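PDB 5JY1: putative short-chain dehydrogenase/reductase, which binds NAD and probably acts as a short-chain dehydrogenase/reductase, possibly reducing 3-oxoacyl groups carried on acyl carrier protein. Local coordinates for residues A[166-169]-A[170-173]; A[151-154]-A[155-158]. All coordinates share one frame; numbering follows the deposited sequence.

Contact 1. Residues A[166-169]-A[170-173]; sequences TAKA and GIVG. With NAD (nicotinamide-adenine-dinucleotide), chain E.
Lys168 and Ile171 sit one turn apart in the middle of helix 162-182, and the lysine stem passes the isoleucine branch loosely, with Lys168 CD 4.4 Å from Ile171 CG1. The lysine bends at chi2 (-63°) and runs out nearly extended to the cofactor. There Lys168 NZ donates to the ribose hydroxyl O3D of NAD at 2.9 Å, and Phe149 O gives NZ a second partner. Two hydrogen bonds thus hold the end of the side chain, while Lys168 CE lies against the neighbouring hydroxyl O2D of NAD at 3.2 Å. Ile171 stays on the same face of the helix: its CB sits beside Lys168 O at 3.3 Å, and its side chain meets Leu124 and Thr127 of helix 113-141. Val172 holds CG1 anti to the backbone N (chi1 176°), which leaves CG2 alongside Lys168 O at 3.7 Å. The backbone keeps helical bonds beneath them, Gly170 N donating to Thr166 O at 3.1 Å, though the later ones, such as Val172 N to Lys168 O, are weak. Ala169, on another side of the helix, packs on Ala169 of the second subunit, so this turn serves an interface as well as the cofactor. Four residues after Tyr164, which also bonds NAD, Lys168 completes the YxxxK motif of the short-chain dehydrogenase/reductase active site.

Contact 2. Residues A[151-154]-A[155-158]; sequences SIDT and ETGA. With NAD (nicotinamide-adenine-dinucleotide), chain E.
Residues 151-154 and 155-158 form one short helical turn, opened by an ST turn at Ser151 and closed by a glycine at its C-terminal end. Asp153 N donates to Ser151 OG at 3.0 Å, an almost straight capping bond made possible by a serine hydroxyl held anti to its own backbone N (chi1 176°). At the far end Gly157 leaves helical geometry with positive phi (59°). The chain then folds back so that Ala158 N reaches Asp153 O at 3.2 Å, on a lone pair in the carbonyl plane; this is the six-to-one bond also found in Schellman motifs. Between the two ends Ile152 O accepts twice, from Thr156 N nearly head-on and from Glu155 N above the carbonyl plane.

Side chains meet across the same turn. Asp153 lays its carboxylate against the methyl of Ala158, OD1 to CB 3.4 Å, while OD2 is bonded to His161. Glu155 crosses Ile152 at about a right angle, its OE1 4.1 Å from Ile152 CG1; that carboxylate is held at both oxygens, OE1 by His252 and OE2 by Tyr150. Thr154 O accepts from Arg176 of the second subunit, so the turn also reaches across the interface. Ser151 faces the cofactor pocket beside Tyr164, a placement consistent with the Ser-Tyr-Lys constellation of this family, and its OG lies 3.4 Å from C5N of the nicotinamide ring. Its carbonyl oxygen is gripped twice by one residue. Thr154 N donates to Ser151 O at 3.0 Å. Thr154 OG1 donates to Ser151 O as well, at 2.8 Å, the hydroxyl sitting almost in line with the carbonyl bond (173° at the oxygen).

In the fold
Strand 144-149 of the Rossmann-type parallel sheet delivers the chain to contact 2, which closes a tight turn over residues 151-158. A short connection then enters helix 162-182, where contact 1 spans about two helical turns. The two are in series, neither enclosing nor crossing the other, yet they meet in space: Thr154 CG2 packs 3.4 Å from Lys168 CB. Contact 2 thus joins the end of the strand to the side of the helix, and contact 1 carries that link on to helix 113-141. From adjoining positions both reach NAD, 151-158 at the nicotinamide and 166-173 at its ribose, and both touch the second subunit.

Contact 1. Residues A[166-169]-A[170-173]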
ATOM      1  N   THR A 166       7.865  14.448   4.673  1.00 14.53           N
ATOM      2  CA  THR A 166       7.016  14.458   5.859  1.00 13.82           C
ATOM      3  C   THR A 166       5.727  15.231   5.608  1.00 18.09           C
ATOM      4  O   THR A 166       4.629  14.738   5.893  1.00 14.76           O
ATOM      5  CB  THR A 166       7.801  15.063   7.019  1.00 16.34           C
ATOM      6  OG1 THR A 166       8.930  14.222   7.295  1.00 16.73           O
ATOM      7  CG2 THR A 166       6.933  15.188   8.266  1.00 15.21           C
ATOM      8  N   ALA A 167       5.842  16.443   5.064  1.00 12.86           N
ATOM      9  CA  ALA A 167       4.654  17.272   4.851  1.00 16.83           C
ATOM     10  C   ALA A 167       3.721  16.651   3.819  1.00 16.59           C
ATOM     11  O   ALA A 167       2.499  16.620   4.019  1.00 14.88           O
ATOM     12  CB  ALA A 167       5.066  18.679   4.422  1.00 16.28           C
ATOM     13  N   LYS A 168       4.275  16.131   2.720  1.00 14.26           N
ATOM     14  CA  LYS A 168       3.430  15.539   1.684  1.00 16.39           C
ATOM     15  C   LYS A 168       2.805  14.224   2.146  1.00 15.96           C
ATOM     16  O   LYS A 168       1.697  13.879   1.714  1.00 14.32           O
ATOM     17  CB  LYS A 168       4.236  15.342   0.395  1.00 15.46           C
ATOM     18  CG  LYS A 168       4.654  16.639  -0.322  1.00 20.79           C
ATOM     19  CD  LYS A 168       3.444  17.432  -0.802  1.00 23.87           C
ATOM     20  CE  LYS A 168       3.836  18.414  -1.906  1.00 27.25           C
ATOM     21  NZ  LYS A 168       2.635  19.078  -2.507  1.00 30.16           N
ATOM     22  N   ALA A 169       3.474  13.488   3.039  1.00 14.13           N
ATOM     23  CA  ALA A 169       2.818  12.341   3.658  1.00 13.50           C
ATOM     24  C   ALA A 169       1.616  12.786   4.488  1.00 15.17           C
ATOM     25  O   ALA A 169       0.553  12.152   4.444  1.00 14.44           O
ATOM     26  CB  ALA A 169       3.817  11.563   4.523  1.00 13.84           C
ATOM     27  N   GLY A 170       1.765  13.877   5.246  1.00 14.09           N
ATOM     28  CA  GLY A 170       0.623  14.433   5.961  1.00 13.63           C
ATOM     29  C   GLY A 170      -0.549  14.746   5.045  1.00 17.05           C
ATOM     30  O   GLY A 170      -1.711  14.540   5.413  1.00 13.03           O
ATOM     31  N   ILE A 171      -0.258  15.232   3.834  1.00 13.75           N
ATOM     32  CA  ILE A 171      -1.311  15.534   2.861  0.52 14.91           C
ATOM     33  C   ILE A 171      -2.150  14.295   2.575  1.00 15.45           C
ATOM     34  O   ILE A 171      -3.374  14.373   2.418  1.00 14.09           O
ATOM     35  CB  ILE A 171      -0.693  16.099   1.566  0.52 16.08           C
ATOM     36  CG1 ILE A 171      -0.044  17.456   1.821  0.52 16.83           C
ATOM     37  CG2 ILE A 171      -1.750  16.206   0.467  0.52 17.36           C
ATOM     38  CD1 ILE A 171      -1.041  18.555   2.074  0.52 16.94           C
ATOM     39  N   VAL A 172      -1.505  13.128   2.482  1.00 14.99           N
ATOM     40  CA  VAL A 172      -2.252  11.898   2.225  1.00 12.75           C
ATOM     41  C   VAL A 172      -3.194  11.580   3.380  1.00 14.69           C
ATOM     42  O   VAL A 172      -4.354  11.199   3.167  1.00 11.63           O
ATOM     43  CB  VAL A 172      -1.288  10.730   1.938  1.00 15.21           C
ATOM     44  CG1 VAL A 172      -2.070   9.431   1.774  1.00 14.48           C
ATOM     45  CG2 VAL A 172      -0.458  11.018   0.693  1.00 17.12           C
ATOM     46  N   GLY A 173      -2.721  11.732   4.620  1.00 13.54           N
ATOM     47  CA  GLY A 173      -3.600  11.499   5.755  1.00 13.17           C
ATOM     48  C   GLY A 173      -4.779  12.456   5.777  1.00 12.72           C
ATOM     49  O   GLY A 173      -5.907  12.059   6.081  1.00 12.57           O
TER
HETATM   50  PA  NAD E 301       6.623  24.770  -9.529  0.84 24.54           P
HETATM   51  O1A NAD E 301       7.787  25.137  -8.660  0.84 26.92           O
HETATM   52  O2A NAD E 301       6.973  24.680 -11.008  0.84 30.02           O
HETATM   53  O5B NAD E 301       5.359  25.842  -9.320  0.84 21.58           O
HETATM   54  C5B NAD E 301       5.071  26.203  -8.014  0.84 20.55           C
HETATM   55  C4B NAD E 301       3.988  27.356  -8.054  0.84 21.09           C
HETATM   56  O4B NAD E 301       3.626  27.617  -6.844  0.84 20.86           O
HETATM   57  C3B NAD E 301       4.674  28.657  -8.598  0.84 27.25           C
HETATM   58  O3B NAD E 301       3.871  29.249  -9.572  0.84 25.20           O
HETATM   59  C2B NAD E 301       4.795  29.517  -7.363  0.84 31.24           C
HETATM   60  O2B NAD E 301       4.898  30.979  -7.726  0.84 27.98           O
HETATM   61  C1B NAD E 301       3.685  29.220  -6.714  0.84 25.99           C
HETATM   62  N9A NAD E 301       3.785  29.570  -5.309  0.84 20.98           N
HETATM   63  C8A NAD E 301       4.871  29.445  -4.543  0.84 23.64           C
HETATM   64  N7A NAD E 301       4.566  29.873  -3.334  0.84 25.49           N
HETATM   65  C5A NAD E 301       3.290  30.265  -3.348  0.84 21.22           C
HETATM   66  C6A NAD E 301       2.488  30.802  -2.339  0.84 19.96           C
HETATM   67  N6A NAD E 301       2.663  31.133  -0.932  0.84 22.79           N
HETATM   68  N1A NAD E 301       1.234  31.117  -2.600  0.84 19.48           N
HETATM   69  C2A NAD E 301       0.728  30.917  -3.863  0.84 18.91           C
HETATM   70  N3A NAD E 301       1.501  30.405  -4.851  0.84 19.70           N
HETATM   71  C4A NAD E 301       2.801  30.075  -4.569  0.84 20.19           C
HETATM   72  O3  NAD E 301       6.031  23.327  -8.990  0.84 24.44           O
HETATM   73  PN  NAD E 301       5.670  21.985  -9.846  0.84 27.36           P
HETATM   74  O1N NAD E 301       6.959  21.267 -10.211  0.84 27.40           O
HETATM   75  O2N NAD E 301       4.860  22.267 -11.125  0.84 26.55           O
HETATM   76  O5D NAD E 301       4.827  20.998  -8.816  0.84 26.66           O
HETATM   77  C5D NAD E 301       3.469  21.315  -8.516  0.84 25.32           C
HETATM   78  C4D NAD E 301       2.904  20.300  -7.469  0.84 24.73           C
HETATM   79  O4D NAD E 301       3.199  19.052  -7.829  0.84 23.27           O
HETATM   80  C3D NAD E 301       3.605  20.532  -6.127  0.84 27.44           C
HETATM   81  O3D NAD E 301       2.763  20.326  -5.097  0.84 24.96           O
HETATM   82  C2D NAD E 301       4.723  19.461  -6.130  0.84 28.03           C
HETATM   83  O2D NAD E 301       5.135  19.241  -4.718  0.84 26.87           O
HETATM   84  C1D NAD E 301       4.141  18.419  -6.686  0.84 26.40           C
HETATM   85  N1N NAD E 301       5.087  17.515  -7.321  0.84 28.64           N
HETATM   86  C2N NAD E 301       5.635  17.814  -8.530  0.84 22.78           C
HETATM   87  C3N NAD E 301       6.547  16.948  -9.137  0.84 22.74           C
HETATM   88  C7N NAD E 301       7.165  17.272 -10.477  0.84 23.83           C
HETATM   89  O7N NAD E 301       7.811  16.431 -11.083  0.84 26.17           O
HETATM   90  N7N NAD E 301       7.005  18.554 -11.042  0.84 25.62           N
HETATM   91  C4N NAD E 301       6.891  15.781  -8.503  0.84 24.35           C
HETATM   92  C5N NAD E 301       6.346  15.477  -7.307  0.84 29.73           C
HETATM   93  C6N NAD E 301       5.428  16.350  -6.706  0.84 30.72           C

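Contact 2. Residues A[151-154]-A[155-158]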
ATOM      1  N   SER A 151       3.686  13.260  -3.415  1.00 17.13           N
ATOM      2  CA  SER A 151       4.853  12.948  -4.219  1.00 17.02           C
ATOM      3  C   SER A 151       5.285  11.509  -3.994  1.00 17.70           C
ATOM      4  O   SER A 151       5.169  10.968  -2.889  1.00 17.46           O
ATOM      5  CB  SER A 151       6.024  13.890  -3.903  1.00 16.61           C
ATOM      6  OG  SER A 151       7.188  13.504  -4.626  1.00 17.53           O
ATOM      7  N   ILE A 152       5.816  10.906  -5.059  1.00 15.83           N
ATOM      8  CA  ILE A 152       6.474   9.606  -4.959  1.00 14.92           C
ATOM      9  C   ILE A 152       7.611   9.637  -3.943  1.00 18.26           C
ATOM     10  O   ILE A 152       7.961   8.595  -3.375  1.00 14.75           O
ATOM     11  CB  ILE A 152       6.967   9.166  -6.357  1.00 16.46           C
ATOM     12  CG1 ILE A 152       7.497   7.733  -6.330  1.00 19.64           C
ATOM     13  CG2 ILE A 152       8.068  10.090  -6.852  1.00 17.49           C
ATOM     14  CD1 ILE A 152       7.857   7.215  -7.694  1.00 20.70           C
ATOM     15  N   ASP A 153       8.188  10.820  -3.684  1.00 17.31           N
ATOM     16  CA  ASP A 153       9.248  10.929  -2.680  1.00 14.23           C
ATOM     17  C   ASP A 153       8.775  10.497  -1.297  1.00 14.50           C
ATOM     18  O   ASP A 153       9.592  10.045  -0.479  1.00 15.44           O
ATOM     19  CB  ASP A 153       9.773  12.367  -2.610  1.00 17.00           C
ATOM     20  CG  ASP A 153      10.636  12.754  -3.806  1.00 19.70           C
ATOM     21  OD1 ASP A 153      10.931  11.904  -4.684  1.00 20.01           O
ATOM     22  OD2 ASP A 153      11.050  13.929  -3.840  1.00 21.84           O
ATOM     23  N   THR A 154       7.476  10.655  -0.994  1.00 16.27           N
ATOM     24  CA  THR A 154       6.955  10.227   0.305  1.00 18.11           C
ATOM     25  C   THR A 154       6.976   8.722   0.455  1.00 17.61           C
ATOM     26  O   THR A 154       6.891   8.224   1.583  1.00 17.03           O
ATOM     27  CB  THR A 154       5.508  10.680   0.527  1.00 16.57           C
ATOM     28  OG1 THR A 154       4.638   9.952  -0.360  1.00 19.44           O
ATOM     29  CG2 THR A 154       5.357  12.152   0.267  1.00 18.56           C
ATOM     30  N   GLU A 155       7.034   7.996  -0.658  1.00 12.41           N
ATOM     31  CA  GLU A 155       7.009   6.545  -0.656  1.00 12.77           C
ATOM     32  C   GLU A 155       8.397   5.934  -0.777  1.00 15.79           C
ATOM     33  O   GLU A 155       8.627   4.831  -0.264  1.00 15.93           O
ATOM     34  CB  GLU A 155       6.101   6.055  -1.798  1.00 14.23           C
ATOM     35  CG  GLU A 155       4.639   6.405  -1.534  1.00 15.73           C
ATOM     36  CD  GLU A 155       3.773   6.534  -2.775  1.00 21.01           C
ATOM     37  OE1 GLU A 155       4.316   6.662  -3.893  1.00 18.47           O
ATOM     38  OE2 GLU A 155       2.528   6.545  -2.614  1.00 17.51           O
ATOM     39  N   THR A 156       9.331   6.627  -1.428  1.00 14.12           N
ATOM     40  CA  THR A 156      10.709   6.156  -1.487  1.00 13.22           C
ATOM     41  C   THR A 156      11.562   6.712  -0.359  1.00 13.53           C
ATOM     42  O   THR A 156      12.707   6.274  -0.202  1.00 16.19           O
ATOM     43  CB  THR A 156      11.375   6.524  -2.822  1.00 16.80           C
ATOM     44  OG1 THR A 156      11.520   7.951  -2.910  1.00 16.87           O
ATOM     45  CG2 THR A 156      10.544   6.047  -4.003  1.00 15.04           C
ATOM     46  N   GLY A 157      11.043   7.676   0.410  1.00 13.84           N
ATOM     47  CA  GLY A 157      11.863   8.378   1.384  1.00 14.46           C
ATOM     48  C   GLY A 157      13.038   9.066   0.717  1.00 16.15           C
ATOM     49  O   GLY A 157      14.178   8.932   1.163  1.00 17.21           O
ATOM     50  N   ALA A 158      12.772   9.796  -0.364  1.00 12.60           N
ATOM     51  CA  ALA A 158      13.846  10.297  -1.213  1.00 16.35           C
ATOM     52  C   ALA A 158      14.850  11.129  -0.419  1.00 18.66           C
ATOM     53  O   ALA A 158      14.475  11.962   0.411  1.00 17.48           O
ATOM     54  CB  ALA A 158      13.268  11.130  -2.356  1.00 15.91           C
TER
HETATM   55  PA  NAD E 301       6.623  24.770  -9.529  0.84 24.54           P
HETATM   56  O1A NAD E 301       7.787  25.137  -8.660  0.84 26.92           O
HETATM   57  O2A NAD E 301       6.973  24.680 -11.008  0.84 30.02           O
HETATM   58  O5B NAD E 301       5.359  25.842  -9.320  0.84 21.58           O
HETATM   59  C5B NAD E 301       5.071  26.203  -8.014  0.84 20.55           C
HETATM   60  C4B NAD E 301       3.988  27.356  -8.054  0.84 21.09           C
HETATM   61  O4B NAD E 301       3.626  27.617  -6.844  0.84 20.86           O
HETATM   62  C3B NAD E 301       4.674  28.657  -8.598  0.84 27.25           C
HETATM   63  O3B NAD E 301       3.871  29.249  -9.572  0.84 25.20           O
HETATM   64  C2B NAD E 301       4.795  29.517  -7.363  0.84 31.24           C
HETATM   65  O2B NAD E 301       4.898  30.979  -7.726  0.84 27.98           O
HETATM   66  C1B NAD E 301       3.685  29.220  -6.714  0.84 25.99           C
HETATM   67  N9A NAD E 301       3.785  29.570  -5.309  0.84 20.98           N
HETATM   68  C8A NAD E 301       4.871  29.445  -4.543  0.84 23.64           C
HETATM   69  N7A NAD E 301       4.566  29.873  -3.334  0.84 25.49           N
HETATM   70  C5A NAD E 301       3.290  30.265  -3.348  0.84 21.22           C
HETATM   71  C6A NAD E 301       2.488  30.802  -2.339  0.84 19.96           C
HETATM   72  N6A NAD E 301       2.663  31.133  -0.932  0.84 22.79           N
HETATM   73  N1A NAD E 301       1.234  31.117  -2.600  0.84 19.48           N
HETATM   74  C2A NAD E 301       0.728  30.917  -3.863  0.84 18.91           C
HETATM   75  N3A NAD E 301       1.501  30.405  -4.851  0.84 19.70           N
HETATM   76  C4A NAD E 301       2.801  30.075  -4.569  0.84 20.19           C
HETATM   77  O3  NAD E 301       6.031  23.327  -8.990  0.84 24.44           O
HETATM   78  PN  NAD E 301       5.670  21.985  -9.846  0.84 27.36           P
HETATM   79  O1N NAD E 301       6.959  21.267 -10.211  0.84 27.40           O
HETATM   80  O2N NAD E 301       4.860  22.267 -11.125  0.84 26.55           O
HETATM   81  O5D NAD E 301       4.827  20.998  -8.816  0.84 26.66           O
HETATM   82  C5D NAD E 301       3.469  21.315  -8.516  0.84 25.32           C
HETATM   83  C4D NAD E 301       2.904  20.300  -7.469  0.84 24.73           C
HETATM   84  O4D NAD E 301       3.199  19.052  -7.829  0.84 23.27           O
HETATM   85  C3D NAD E 301       3.605  20.532  -6.127  0.84 27.44           C
HETATM   86  O3D NAD E 301       2.763  20.326  -5.097  0.84 24.96           O
HETATM   87  C2D NAD E 301       4.723  19.461  -6.130  0.84 28.03           C
HETATM   88  O2D NAD E 301       5.135  19.241  -4.718  0.84 26.87           O
HETATM   89  C1D NAD E 301       4.141  18.419  -6.686  0.84 26.40           C
HETATM   90  N1N NAD E 301       5.087  17.515  -7.321  0.84 28.64           N
HETATM   91  C2N NAD E 301       5.635  17.814  -8.530  0.84 22.78           C
HETATM   92  C3N NAD E 301       6.547  16.948  -9.137  0.84 22.74           C
HETATM   93  C7N NAD E 301       7.165  17.272 -10.477  0.84 23.83           C
HETATM   94  O7N NAD E 301       7.811  16.431 -11.083  0.84 26.17           O
HETATM   95  N7N NAD E 301       7.005  18.554 -11.042  0.84 25.62           N
HETATM   96  C4N NAD E 301       6.891  15.781  -8.503  0.84 24.35           C
HETATM   97  C5N NAD E 301       6.346  15.477  -7.307  0.84 29.73           C
HETATM   98  C6N NAD E 301       5.428  16.350  -6.706  0.84 30.72           C